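Local coordinates for class II aldolase/adducin domain protein (Pseudomonas syringae pv. phaseolicola 1448A, PDB 3OCR), which belongs to the class II aldolase/adducin family and is probably an aldolase-like lyase, although its reaction is not established, at residues A[123-128]-A[191-196]. Sequence-based numbering, arbitrary orientation.
Sequences QAVLHT and GLLTGG
Leu126 and Thr194 face each other as a hydrogen-bonded pair where strands 124-128 and 191-196 run antiparallel, their axes 4.7 Å apart at 166°, in the middle of the mixed sheet of this AraD-like aldolase II domain. Their backbones are joined both ways: Leu126 N reaches Thr194 O at 2.8 Å in an almost straight bond, and Thr194 N returns one to Leu126 O. The two side chains lie side by side on the face covered by helix 199-219, where both meet Ala202. With CG anti to its own carbonyl carbon (chi1 -48°) and CD1 extended, Leu126 sets CD1 against Thr194 CG2 at 3.6 Å. Two residues further on, Thr128 and Leu192 pair on the same face, Thr128 OG1 lying 3.9 Å from Leu192 CB. The other face, toward helix 110-118, carries Val125, Leu193 and His127; there Val125 CG1 packs on Leu193 CD1 at 3.9 Å. Register slips at the far end: Gln123 and Ala124 both oppose Gly196 in a classic beta bulge, and Gly196 O takes a bond from Ala124 N and a weak one from Gln123 N. His127, which also meets the ring of His190 edge-to-face, points ND1 at Leu192 O, which therefore accepts a second bond, at 2.9 Å, besides that from Thr128 N, also at 2.9 Å, the imidazole nitrogen standing 51° out of the carbonyl plane.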
ATOM      1  N   GLN A 123     -14.018  28.064  11.096  1.00 28.80           N
ATOM      2  CA  GLN A 123     -12.782  28.496  11.723  1.00 28.06           C
ATOM      3  C   GLN A 123     -11.573  27.747  11.133  1.00 27.13           C
ATOM      4  O   GLN A 123     -10.416  28.078  11.437  1.00 26.62           O
ATOM      5  CB  GLN A 123     -12.843  28.253  13.220  1.00 28.30           C
ATOM      6  CG  GLN A 123     -14.019  28.980  13.944  1.00 31.48           C
ATOM      7  CD  GLN A 123     -13.930  30.476  13.846  1.00 34.09           C
ATOM      8  OE1 GLN A 123     -14.812  31.113  13.261  1.00 37.76           O
ATOM      9  NE2 GLN A 123     -12.858  31.060  14.394  1.00 32.15           N
ATOM     10  N   ALA A 124     -11.832  26.740  10.303  1.00 25.43           N
ATOM     11  CA  ALA A 124     -10.735  25.974   9.695  1.00 24.63           C
ATOM     12  C   ALA A 124     -11.146  25.483   8.339  1.00 23.91           C
ATOM     13  O   ALA A 124     -12.293  25.080   8.166  1.00 23.23           O
ATOM     14  CB  ALA A 124     -10.322  24.816  10.567  1.00 24.32           C
ATOM     15  N   VAL A 125     -10.209  25.540   7.385  1.00 23.52           N
ATOM     16  CA  VAL A 125     -10.468  25.070   6.017  1.00 23.07           C
ATOM     17  C   VAL A 125      -9.289  24.205   5.576  1.00 22.71           C
ATOM     18  O   VAL A 125      -8.138  24.670   5.546  1.00 23.63           O
ATOM     19  CB  VAL A 125     -10.700  26.233   5.018  1.00 23.10           C
ATOM     20  CG1 VAL A 125     -10.942  25.693   3.571  1.00 22.77           C
ATOM     21  CG2 VAL A 125     -11.888  27.120   5.473  1.00 23.83           C
ATOM     22  N   LEU A 126      -9.586  22.953   5.257  1.00 21.87           N
ATOM     23  CA  LEU A 126      -8.589  21.974   4.841  1.00 21.42           C
ATOM     24  C   LEU A 126      -8.743  21.583   3.399  1.00 22.28           C
ATOM     25  O   LEU A 126      -9.847  21.282   2.934  1.00 22.37           O
ATOM     26  CB  LEU A 126      -8.729  20.722   5.692  1.00 21.88           C
ATOM     27  CG  LEU A 126      -8.827  20.912   7.218  1.00 22.66           C
ATOM     28  CD1 LEU A 126      -9.013  19.572   7.921  1.00 22.65           C
ATOM     29  CD2 LEU A 126      -7.647  21.668   7.800  1.00 22.04           C
ATOM     30  N   HIS A 127      -7.634  21.520   2.678  1.00 23.18           N
ATOM     31  CA  HIS A 127      -7.725  21.054   1.316  1.00 24.39           C
ATOM     32  C   HIS A 127      -6.670  19.984   1.065  1.00 23.94           C
ATOM     33  O   HIS A 127      -5.516  20.181   1.425  1.00 24.25           O
ATOM     34  CB  HIS A 127      -7.560  22.231   0.345  1.00 25.27           C
ATOM     35  CG  HIS A 127      -7.379  21.798  -1.069  1.00 29.21           C
ATOM     36  ND1 HIS A 127      -8.284  20.982  -1.717  1.00 31.80           N
ATOM     37  CD2 HIS A 127      -6.375  22.026  -1.948  1.00 32.59           C
ATOM     38  CE1 HIS A 127      -7.857  20.749  -2.944  1.00 33.13           C
ATOM     39  NE2 HIS A 127      -6.703  21.372  -3.110  1.00 34.92           N
ATOM     40  N   THR A 128      -7.053  18.843   0.490  1.00 23.21           N
ATOM     41  CA  THR A 128      -6.050  17.776   0.219  1.00 22.50           C
ATOM     42  C   THR A 128      -6.061  17.269  -1.214  1.00 22.44           C
ATOM     43  O   THR A 128      -7.074  17.401  -1.946  1.00 22.20           O
ATOM     44  CB  THR A 128      -6.175  16.530   1.165  1.00 22.29           C
ATOM     45  OG1 THR A 128      -7.469  15.967   1.025  1.00 23.29           O
ATOM     46  CG2 THR A 128      -5.945  16.875   2.659  1.00 21.65           C
ATOM     47  N   GLY A 191      -9.543  17.424  -5.924  1.00 24.27           N
ATOM     48  CA  GLY A 191      -9.323  16.855  -4.580  1.00 23.14           C
ATOM     49  C   GLY A 191     -10.461  17.178  -3.596  1.00 22.95           C
ATOM     50  O   GLY A 191     -11.643  17.341  -3.984  1.00 21.59           O
ATOM     51  N   LEU A 192     -10.123  17.265  -2.316  1.00 22.44           N
ATOM     52  CA  LEU A 192     -11.162  17.366  -1.291  1.00 22.69           C
ATOM     53  C   LEU A 192     -11.009  18.633  -0.478  1.00 23.20           C
ATOM     54  O   LEU A 192      -9.885  19.080  -0.224  1.00 23.53           O
ATOM     55  CB  LEU A 192     -11.135  16.147  -0.350  1.00 22.88           C
ATOM     56  CG  LEU A 192     -11.137  14.718  -0.920  1.00 22.17           C
ATOM     57  CD1 LEU A 192     -10.888  13.743   0.228  1.00 22.27           C
ATOM     58  CD2 LEU A 192     -12.431  14.379  -1.671  1.00 24.86           C
ATOM     59  N   LEU A 193     -12.141  19.163  -0.028  1.00 23.13           N
ATOM     60  CA  LEU A 193     -12.161  20.298   0.854  1.00 23.57           C
ATOM     61  C   LEU A 193     -13.142  20.084   2.014  1.00 23.57           C
ATOM     62  O   LEU A 193     -14.310  19.688   1.837  1.00 22.46           O
ATOM     63  CB  LEU A 193     -12.456  21.588   0.078  1.00 23.53           C
ATOM     64  CG  LEU A 193     -12.260  22.880   0.888  1.00 25.69           C
ATOM     65  CD1 LEU A 193     -11.620  23.973   0.082  1.00 24.91           C
ATOM     66  CD2 LEU A 193     -13.583  23.344   1.510  1.00 26.38           C
ATOM     67  N   THR A 194     -12.634  20.345   3.207  1.00 24.18           N
ATOM     68  CA  THR A 194     -13.403  20.233   4.409  1.00 26.31           C
ATOM     69  C   THR A 194     -13.326  21.547   5.208  1.00 26.82           C
ATOM     70  O   THR A 194     -12.268  22.182   5.251  1.00 27.52           O
ATOM     71  CB  THR A 194     -12.846  19.007   5.116  1.00 27.44           C
ATOM     72  OG1 THR A 194     -13.796  17.937   5.048  1.00 30.12           O
ATOM     73  CG2 THR A 194     -12.355  19.296   6.495  1.00 26.40           C
ATOM     74  N   GLY A 195     -14.449  21.982   5.785  1.00 26.06           N
ATOM     75  CA  GLY A 195     -14.437  23.104   6.700  1.00 27.08           C
ATOM     76  C   GLY A 195     -14.868  22.592   8.055  1.00 27.48           C
ATOM     77  O   GLY A 195     -15.361  21.467   8.152  1.00 28.38           O
ATOM     78  N   GLY A 196     -14.700  23.412   9.093  1.00 27.52           N
ATOM     79  CA  GLY A 196     -15.185  23.066  10.430  1.00 26.94           C
ATOM     80  C   GLY A 196     -15.248  24.273  11.328  1.00 26.74           C
ATOM     81  O   GLY A 196     -14.650  25.316  11.023  1.00 26.61           O
TER